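Local coordinates for protein dermonecrotic toxin (Pasteurella multocida, PDB 2EBF) that acts as a mitogenic, dermonecrotic toxin that induces bone resorption and is associated with the severe progressive form of atrophic rhinitis in pigs, at residues S504-P516 against F539-E551. Residues are numbered along the deposited sequence; the frame is centred on the assembly and turned at random.
Sequences SSLLNSTPGTGRP and FLPDVASSRVPIE
Asp-542 OD2 accepts from three donors: the Ser-509 hydroxyl and two nitrogens of Arg-547. The contact lies in the C2 domain of the toxin's C-terminal part, where a loop lies along a short beta hairpin, the antiparallel strands 510-511 and 516-517. Ser-509 OG donates at 2.7 Å to the syn lone pair of Asp-542 OD2. Arg-547 bends at chi3 (-87°) and grips the same oxygen side-on, with NE and NH2 both donating; NE lies 2.9 Å from Asp-542 OD2. The other carboxylate oxygen, Asp-542 OD1, takes the backbone N of Ser-509 at 2.8 Å, from above the carboxylate plane. Ser-509 is thus held twice by one acid. Asp-342 makes a salt bridge with Arg-547 NH1, and Tyr-338 hydrogen-bonds Ser-509 OG, so the cluster extends beyond the two segments.

The contact joins the residues that follow helix 504-507 to the loop that leaves edge strand 537-539 of the mixed sheet. The Asn-508 side chain runs opposite to that of Asp-542, the Asn-508 amide and Asp-542 carboxylate planes 25° apart. ND2 of Asn-508 donates to Leu-540 O at 3.0 Å, from above the carbonyl plane. One water bridges Asn-508 OD1 and Leu-540 O; another links ND2 to Pro-541 O. Leu-507 and Leu-540 cross at about a right angle, CD1 to CD1.

Farther along, Gly-512 and Pro-549 form a single beta bridge. Its strong bond runs from Ile-550 N to Gly-512 O, 2.8 Å and nearly straight (178°), in the carbonyl plane. The return bond, Gly-512 N to Val-548 O, is weak. Pro-511 CB packs on Ile-550 CG1 at 3.6 Å, and Ile-550 also touches Pro-473 and Tyr-474 of helix 473-490. A water ties Gly-514 N to Ile-550 O. On strand 516-517, Pro-516 CG rests against Arg-547 CG at 3.8 Å.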
ATOM      1  N   SER A 504      11.012 -20.791  -3.955  1.00 36.05           N
ATOM      2  CA  SER A 504      10.609 -20.662  -5.368  1.00 36.67           C
ATOM      3  C   SER A 504       9.451 -19.686  -5.603  1.00 36.20           C
ATOM      4  O   SER A 504       9.414 -18.991  -6.622  1.00 37.23           O
ATOM      5  CB  SER A 504      10.311 -22.031  -5.977  1.00 37.22           C
ATOM      6  OG  SER A 504      11.535 -22.708  -6.252  1.00 39.63           O
ATOM      7  N   SER A 505       8.537 -19.608  -4.641  1.00 35.56           N
ATOM      8  CA  SER A 505       7.434 -18.634  -4.669  1.00 34.78           C
ATOM      9  C   SER A 505       7.880 -17.159  -4.671  1.00 33.84           C
ATOM     10  O   SER A 505       7.088 -16.257  -4.983  1.00 33.64           O
ATOM     11  CB  SER A 505       6.497 -18.885  -3.490  1.00 34.79           C
ATOM     12  OG  SER A 505       7.144 -18.615  -2.259  1.00 36.20           O
ATOM     13  N   LEU A 506       9.134 -16.905  -4.308  1.00 31.91           N
ATOM     14  CA  LEU A 506       9.644 -15.535  -4.291  1.00 30.47           C
ATOM     15  C   LEU A 506      10.446 -15.236  -5.552  1.00 30.11           C
ATOM     16  O   LEU A 506      10.499 -14.095  -6.007  1.00 30.03           O
ATOM     17  CB  LEU A 506      10.506 -15.290  -3.040  1.00 30.04           C
ATOM     18  CG  LEU A 506       9.866 -15.597  -1.675  1.00 29.71           C
ATOM     19  CD1 LEU A 506      10.883 -15.414  -0.558  1.00 28.39           C
ATOM     20  CD2 LEU A 506       8.611 -14.730  -1.419  1.00 29.97           C
ATOM     21  N   LEU A 507      11.056 -16.279  -6.104  1.00 29.68           N
ATOM     22  CA  LEU A 507      12.014 -16.168  -7.204  1.00 29.32           C
ATOM     23  C   LEU A 507      11.418 -15.624  -8.489  1.00 28.86           C
ATOM     24  O   LEU A 507      11.877 -14.603  -9.001  1.00 28.74           O
ATOM     25  CB  LEU A 507      12.640 -17.539  -7.486  1.00 29.42           C
ATOM     26  CG  LEU A 507      13.520 -18.141  -6.385  1.00 31.45           C
ATOM     27  CD1 LEU A 507      13.931 -19.561  -6.733  1.00 31.91           C
ATOM     28  CD2 LEU A 507      14.742 -17.279  -6.194  1.00 31.08           C
ATOM     29  N   ASN A 508      10.416 -16.339  -9.010  1.00 27.97           N
ATOM     30  CA  ASN A 508       9.736 -16.004 -10.262  1.00 27.88           C
ATOM     31  C   ASN A 508       8.331 -15.453 -10.019  1.00 27.62           C
ATOM     32  O   ASN A 508       7.966 -15.167  -8.874  1.00 27.83           O
ATOM     33  CB  ASN A 508       9.686 -17.238 -11.177  1.00 27.54           C
ATOM     34  CG  ASN A 508      11.042 -17.544 -11.810  1.00 27.31           C
ATOM     35  OD1 ASN A 508      11.696 -16.658 -12.376  1.00 27.86           O
ATOM     36  ND2 ASN A 508      11.469 -18.800 -11.715  1.00 28.74           N
ATOM     37  N   SER A 509       7.548 -15.303 -11.087  1.00 27.69           N
ATOM     38  CA  SER A 509       6.254 -14.627 -10.990  1.00 27.78           C
ATOM     39  C   SER A 509       5.238 -15.429 -10.206  1.00 27.53           C
ATOM     40  O   SER A 509       5.334 -16.654 -10.120  1.00 28.16           O
ATOM     41  CB  SER A 509       5.701 -14.252 -12.371  1.00 27.48           C
ATOM     42  OG  SER A 509       6.598 -13.389 -13.057  1.00 27.57           O
ATOM     43  N   THR A 510       4.292 -14.720  -9.601  1.00 27.66           N
ATOM     44  CA  THR A 510       3.165 -15.320  -8.891  1.00 27.86           C
ATOM     45  C   THR A 510       1.933 -14.442  -9.174  1.00 28.31           C
ATOM     46  O   THR A 510       2.085 -13.315  -9.666  1.00 28.23           O
ATOM     47  CB  THR A 510       3.393 -15.370  -7.365  1.00 27.87           C
ATOM     48  OG1 THR A 510       3.871 -14.091  -6.921  1.00 28.04           O
ATOM     49  CG2 THR A 510       4.383 -16.493  -6.968  1.00 27.59           C
ATOM     50  N   PRO A 511       0.717 -14.965  -8.919  1.00 28.86           N
ATOM     51  CA  PRO A 511      -0.514 -14.177  -9.103  1.00 28.83           C
ATOM     52  C   PRO A 511      -0.570 -12.868  -8.309  1.00 28.97           C
ATOM     53  O   PRO A 511      -0.304 -12.857  -7.098  1.00 29.07           O
ATOM     54  CB  PRO A 511      -1.604 -15.137  -8.628  1.00 28.70           C
ATOM     55  CG  PRO A 511      -1.059 -16.486  -8.935  1.00 29.30           C
ATOM     56  CD  PRO A 511       0.400 -16.353  -8.522  1.00 28.87           C
ATOM     57  N   GLY A 512      -0.922 -11.778  -8.993  1.00 29.03           N
ATOM     58  CA  GLY A 512      -0.988 -10.449  -8.359  1.00 29.16           C
ATOM     59  C   GLY A 512      -2.337  -9.773  -8.561  1.00 29.71           C
ATOM     60  O   GLY A 512      -3.305 -10.406  -9.004  1.00 28.59           O
ATOM     61  N   THR A 513      -2.409  -8.488  -8.241  1.00 29.55           N
ATOM     62  CA  THR A 513      -3.713  -7.790  -8.204  1.00 29.33           C
ATOM     63  C   THR A 513      -4.072  -7.238  -9.576  1.00 29.58           C
ATOM     64  O   THR A 513      -3.677  -6.134  -9.930  1.00 31.00           O
ATOM     65  CB  THR A 513      -3.704  -6.659  -7.146  1.00 29.21           C
ATOM     66  OG1 THR A 513      -2.518  -5.874  -7.311  1.00 27.80           O
ATOM     67  CG2 THR A 513      -3.725  -7.230  -5.727  1.00 28.39           C
ATOM     68  N   GLY A 514      -4.821  -8.012 -10.359  1.00 30.68           N
ATOM     69  CA  GLY A 514      -5.208  -7.588 -11.705  1.00 30.77           C
ATOM     70  C   GLY A 514      -4.107  -7.795 -12.729  1.00 31.08           C
ATOM     71  O   GLY A 514      -4.257  -7.427 -13.898  1.00 31.39           O
ATOM     72  N   ARG A 515      -3.003  -8.403 -12.292  1.00 31.30           N
ATOM     73  CA  ARG A 515      -1.822  -8.591 -13.135  1.00 31.24           C
ATOM     74  C   ARG A 515      -0.817  -9.469 -12.386  1.00 31.18           C
ATOM     75  O   ARG A 515      -1.032  -9.798 -11.229  1.00 31.63           O
ATOM     76  CB  ARG A 515      -1.188  -7.241 -13.481  1.00 31.22           C
ATOM     77  CG  ARG A 515      -0.473  -6.582 -12.299  1.00 33.17           C
ATOM     78  CD  ARG A 515      -0.041  -5.162 -12.598  1.00 35.63           C
ATOM     79  NE  ARG A 515      -1.196  -4.286 -12.761  1.00 38.38           N
ATOM     80  CZ  ARG A 515      -1.859  -3.721 -11.754  1.00 41.03           C
ATOM     81  NH1 ARG A 515      -1.479  -3.929 -10.492  1.00 39.07           N
ATOM     82  NH2 ARG A 515      -2.906  -2.945 -12.010  1.00 40.78           N
ATOM     83  N   PRO A 516       0.269  -9.885 -13.051  1.00 30.99           N
ATOM     84  CA  PRO A 516       1.227 -10.694 -12.307  1.00 30.48           C
ATOM     85  C   PRO A 516       2.019  -9.906 -11.264  1.00 30.26           C
ATOM     86  O   PRO A 516       2.233  -8.698 -11.408  1.00 29.77           O
ATOM     87  CB  PRO A 516       2.165 -11.237 -13.403  1.00 30.63           C
ATOM     88  CG  PRO A 516       1.436 -10.976 -14.733  1.00 30.85           C
ATOM     89  CD  PRO A 516       0.656  -9.719 -14.466  1.00 30.77           C
ATOM     90  N   PHE A 539      18.514 -23.718 -14.959  1.00 31.83           N
ATOM     91  CA  PHE A 539      17.627 -22.574 -15.005  1.00 30.88           C
ATOM     92  C   PHE A 539      16.238 -22.946 -14.510  1.00 31.01           C
ATOM     93  O   PHE A 539      15.750 -24.054 -14.757  1.00 30.55           O
ATOM     94  CB  PHE A 539      17.569 -22.059 -16.439  1.00 30.70           C
ATOM     95  CG  PHE A 539      16.698 -20.849 -16.629  1.00 29.25           C
ATOM     96  CD1 PHE A 539      15.579 -20.913 -17.451  1.00 27.84           C
ATOM     97  CD2 PHE A 539      17.005 -19.645 -16.004  1.00 28.97           C
ATOM     98  CE1 PHE A 539      14.778 -19.795 -17.647  1.00 27.24           C
ATOM     99  CE2 PHE A 539      16.204 -18.514 -16.194  1.00 27.66           C
ATOM    100  CZ  PHE A 539      15.093 -18.593 -17.008  1.00 28.68           C
ATOM    101  N   LEU A 540      15.618 -22.005 -13.809  1.00 30.71           N
ATOM    102  CA  LEU A 540      14.267 -22.146 -13.309  1.00 31.78           C
ATOM    103  C   LEU A 540      13.391 -21.135 -14.066  1.00 31.41           C
ATOM    104  O   LEU A 540      13.357 -19.971 -13.697  1.00 31.21           O
ATOM    105  CB  LEU A 540      14.258 -21.814 -11.821  1.00 32.08           C
ATOM    106  CG  LEU A 540      13.464 -22.566 -10.759  1.00 34.61           C
ATOM    107  CD1 LEU A 540      13.082 -21.555  -9.683  1.00 35.14           C
ATOM    108  CD2 LEU A 540      12.219 -23.241 -11.301  1.00 36.44           C
ATOM    109  N   PRO A 541      12.724 -21.574 -15.155  1.00 31.61           N
ATOM    110  CA  PRO A 541      11.926 -20.677 -16.004  1.00 31.49           C
ATOM    111  C   PRO A 541      10.739 -20.036 -15.305  1.00 31.26           C
ATOM    112  O   PRO A 541      10.171 -20.619 -14.386  1.00 31.63           O
ATOM    113  CB  PRO A 541      11.426 -21.595 -17.130  1.00 31.69           C
ATOM    114  CG  PRO A 541      11.520 -22.960 -16.590  1.00 31.88           C
ATOM    115  CD  PRO A 541      12.709 -22.958 -15.666  1.00 31.91           C
ATOM    116  N   ASP A 542      10.369 -18.840 -15.752  1.00 31.67           N
ATOM    117  CA  ASP A 542       9.154 -18.186 -15.271  1.00 32.42           C
ATOM    118  C   ASP A 542       7.984 -18.752 -16.063  1.00 32.98           C
ATOM    119  O   ASP A 542       7.772 -18.387 -17.218  1.00 34.27           O
ATOM    120  CB  ASP A 542       9.241 -16.667 -15.458  1.00 31.77           C
ATOM    121  CG  ASP A 542       8.192 -15.913 -14.648  1.00 31.68           C
ATOM    122  OD1 ASP A 542       7.695 -16.466 -13.647  1.00 31.48           O
ATOM    123  OD2 ASP A 542       7.879 -14.760 -15.006  1.00 30.48           O
ATOM    124  N   VAL A 543       7.244 -19.666 -15.446  1.00 33.46           N
ATOM    125  CA  VAL A 543       6.203 -20.418 -16.138  1.00 33.20           C
ATOM    126  C   VAL A 543       4.955 -19.558 -16.428  1.00 32.77           C
ATOM    127  O   VAL A 543       4.602 -18.681 -15.643  1.00 32.04           O
ATOM    128  CB  VAL A 543       5.869 -21.743 -15.380  1.00 33.49           C
ATOM    129  CG1 VAL A 543       4.942 -21.517 -14.198  1.00 32.98           C
ATOM    130  CG2 VAL A 543       5.289 -22.756 -16.318  1.00 34.92           C
ATOM    131  N   ALA A 544       4.315 -19.814 -17.570  1.00 32.14           N
ATOM    132  CA  ALA A 544       3.176 -19.013 -18.033  1.00 32.33           C
ATOM    133  C   ALA A 544       1.994 -19.045 -17.072  1.00 32.22           C
ATOM    134  O   ALA A 544       1.345 -18.024 -16.843  1.00 32.30           O
ATOM    135  CB  ALA A 544       2.743 -19.448 -19.432  1.00 32.47           C
ATOM    136  N   SER A 545       1.728 -20.211 -16.497  1.00 32.79           N
ATOM    137  CA  SER A 545       0.606 -20.373 -15.570  1.00 33.19           C
ATOM    138  C   SER A 545       0.698 -19.545 -14.278  1.00 33.58           C
ATOM    139  O   SER A 545      -0.311 -19.358 -13.595  1.00 33.48           O
ATOM    140  CB  SER A 545       0.394 -21.849 -15.229  1.00 33.31           C
ATOM    141  OG  SER A 545       1.575 -22.442 -14.732  1.00 34.29           O
ATOM    142  N   SER A 546       1.896 -19.067 -13.940  1.00 34.01           N
ATOM    143  CA  SER A 546       2.099 -18.270 -12.722  1.00 34.85           C
ATOM    144  C   SER A 546       2.095 -16.774 -12.990  1.00 34.89           C
ATOM    145  O   SER A 546       1.908 -15.959 -12.076  1.00 34.91           O
ATOM    146  CB  SER A 546       3.415 -18.665 -12.053  1.00 35.67           C
ATOM    147  OG  SER A 546       3.245 -19.840 -11.281  1.00 37.18           O
ATOM    148  N   ARG A 547       2.312 -16.415 -14.249  1.00 35.01           N
ATOM    149  CA  ARG A 547       2.402 -15.024 -14.644  1.00 35.34           C
ATOM    150  C   ARG A 547       0.999 -14.539 -14.994  1.00 35.49           C
ATOM    151  O   ARG A 547       0.699 -14.235 -16.153  1.00 36.42           O
ATOM    152  CB  ARG A 547       3.379 -14.882 -15.816  1.00 34.95           C
ATOM    153  CG  ARG A 547       4.015 -13.526 -15.898  1.00 33.94           C
ATOM    154  CD  ARG A 547       4.733 -13.348 -17.200  1.00 30.80           C
ATOM    155  NE  ARG A 547       6.103 -13.834 -17.138  1.00 31.54           N
ATOM    156  CZ  ARG A 547       7.022 -13.550 -18.050  1.00 30.86           C
ATOM    157  NH1 ARG A 547       6.698 -12.808 -19.103  1.00 29.96           N
ATOM    158  NH2 ARG A 547       8.264 -13.995 -17.913  1.00 31.74           N
ATOM    159  N   VAL A 548       0.136 -14.485 -13.974  1.00 35.37           N
ATOM    160  CA  VAL A 548      -1.306 -14.261 -14.145  1.00 35.14           C
ATOM    161  C   VAL A 548      -1.852 -13.365 -13.020  1.00 35.27           C
ATOM    162  O   VAL A 548      -1.173 -13.171 -12.008  1.00 34.58           O
ATOM    163  CB  VAL A 548      -2.101 -15.612 -14.158  1.00 35.03           C
ATOM    164  CG1 VAL A 548      -1.693 -16.506 -15.342  1.00 35.74           C
ATOM    165  CG2 VAL A 548      -1.938 -16.371 -12.840  1.00 34.85           C
ATOM    166  N   PRO A 549      -3.062 -12.787 -13.202  1.00 35.47           N
ATOM    167  CA  PRO A 549      -3.743 -12.154 -12.057  1.00 35.68           C
ATOM    168  C   PRO A 549      -4.281 -13.193 -11.090  1.00 35.15           C
ATOM    169  O   PRO A 549      -4.538 -14.323 -11.490  1.00 35.14           O
ATOM    170  CB  PRO A 549      -4.933 -11.422 -12.700  1.00 35.83           C
ATOM    171  CG  PRO A 549      -4.630 -11.389 -14.176  1.00 36.52           C
ATOM    172  CD  PRO A 549      -3.832 -12.623 -14.447  1.00 35.66           C
ATOM    173  N   ILE A 550      -4.430 -12.815  -9.822  1.00 34.79           N
ATOM    174  CA  ILE A 550      -5.190 -13.615  -8.869  1.00 35.01           C
ATOM    175  C   ILE A 550      -6.617 -13.705  -9.422  1.00 35.39           C
ATOM    176  O   ILE A 550      -7.123 -12.731  -9.969  1.00 34.80           O
ATOM    177  CB  ILE A 550      -5.222 -12.948  -7.469  1.00 35.00           C
ATOM    178  CG1 ILE A 550      -3.848 -13.022  -6.795  1.00 33.79           C
ATOM    179  CG2 ILE A 550      -6.285 -13.601  -6.576  1.00 34.18           C
ATOM    180  CD1 ILE A 550      -3.612 -11.941  -5.721  1.00 34.26           C
ATOM    181  N   GLU A 551      -7.234 -14.878  -9.318  1.00 36.83           N
ATOM    182  CA  GLU A 551      -8.611 -15.067  -9.775  1.00 38.05           C
ATOM    183  C   GLU A 551      -9.562 -14.410  -8.782  1.00 37.92           C
ATOM    184  O   GLU A 551      -9.449 -14.628  -7.574  1.00 37.32           O
ATOM    185  CB  GLU A 551      -8.959 -16.555  -9.918  1.00 38.66           C
ATOM    186  CG  GLU A 551      -8.288 -17.256 -11.111  1.00 41.80           C
ATOM    187  CD  GLU A 551      -9.040 -18.507 -11.543  1.00 48.12           C
ATOM    188  OE1 GLU A 551      -9.272 -19.398 -10.685  1.00 49.85           O
ATOM    189  OE2 GLU A 551      -9.405 -18.600 -12.745  1.00 50.03           O
TER
HETATM  190  O   HOH W   1      14.248 -17.414 -13.669  1.00 26.36           O
HETATM  191  O   HOH W   2       9.123 -20.742 -11.706  1.00 55.15           O
HETATM  192  O   HOH W   3       6.881 -18.747 -12.321  1.00 45.35           O
HETATM  193  O   HOH W   4      -6.764 -10.102  -9.531  1.00 32.12           O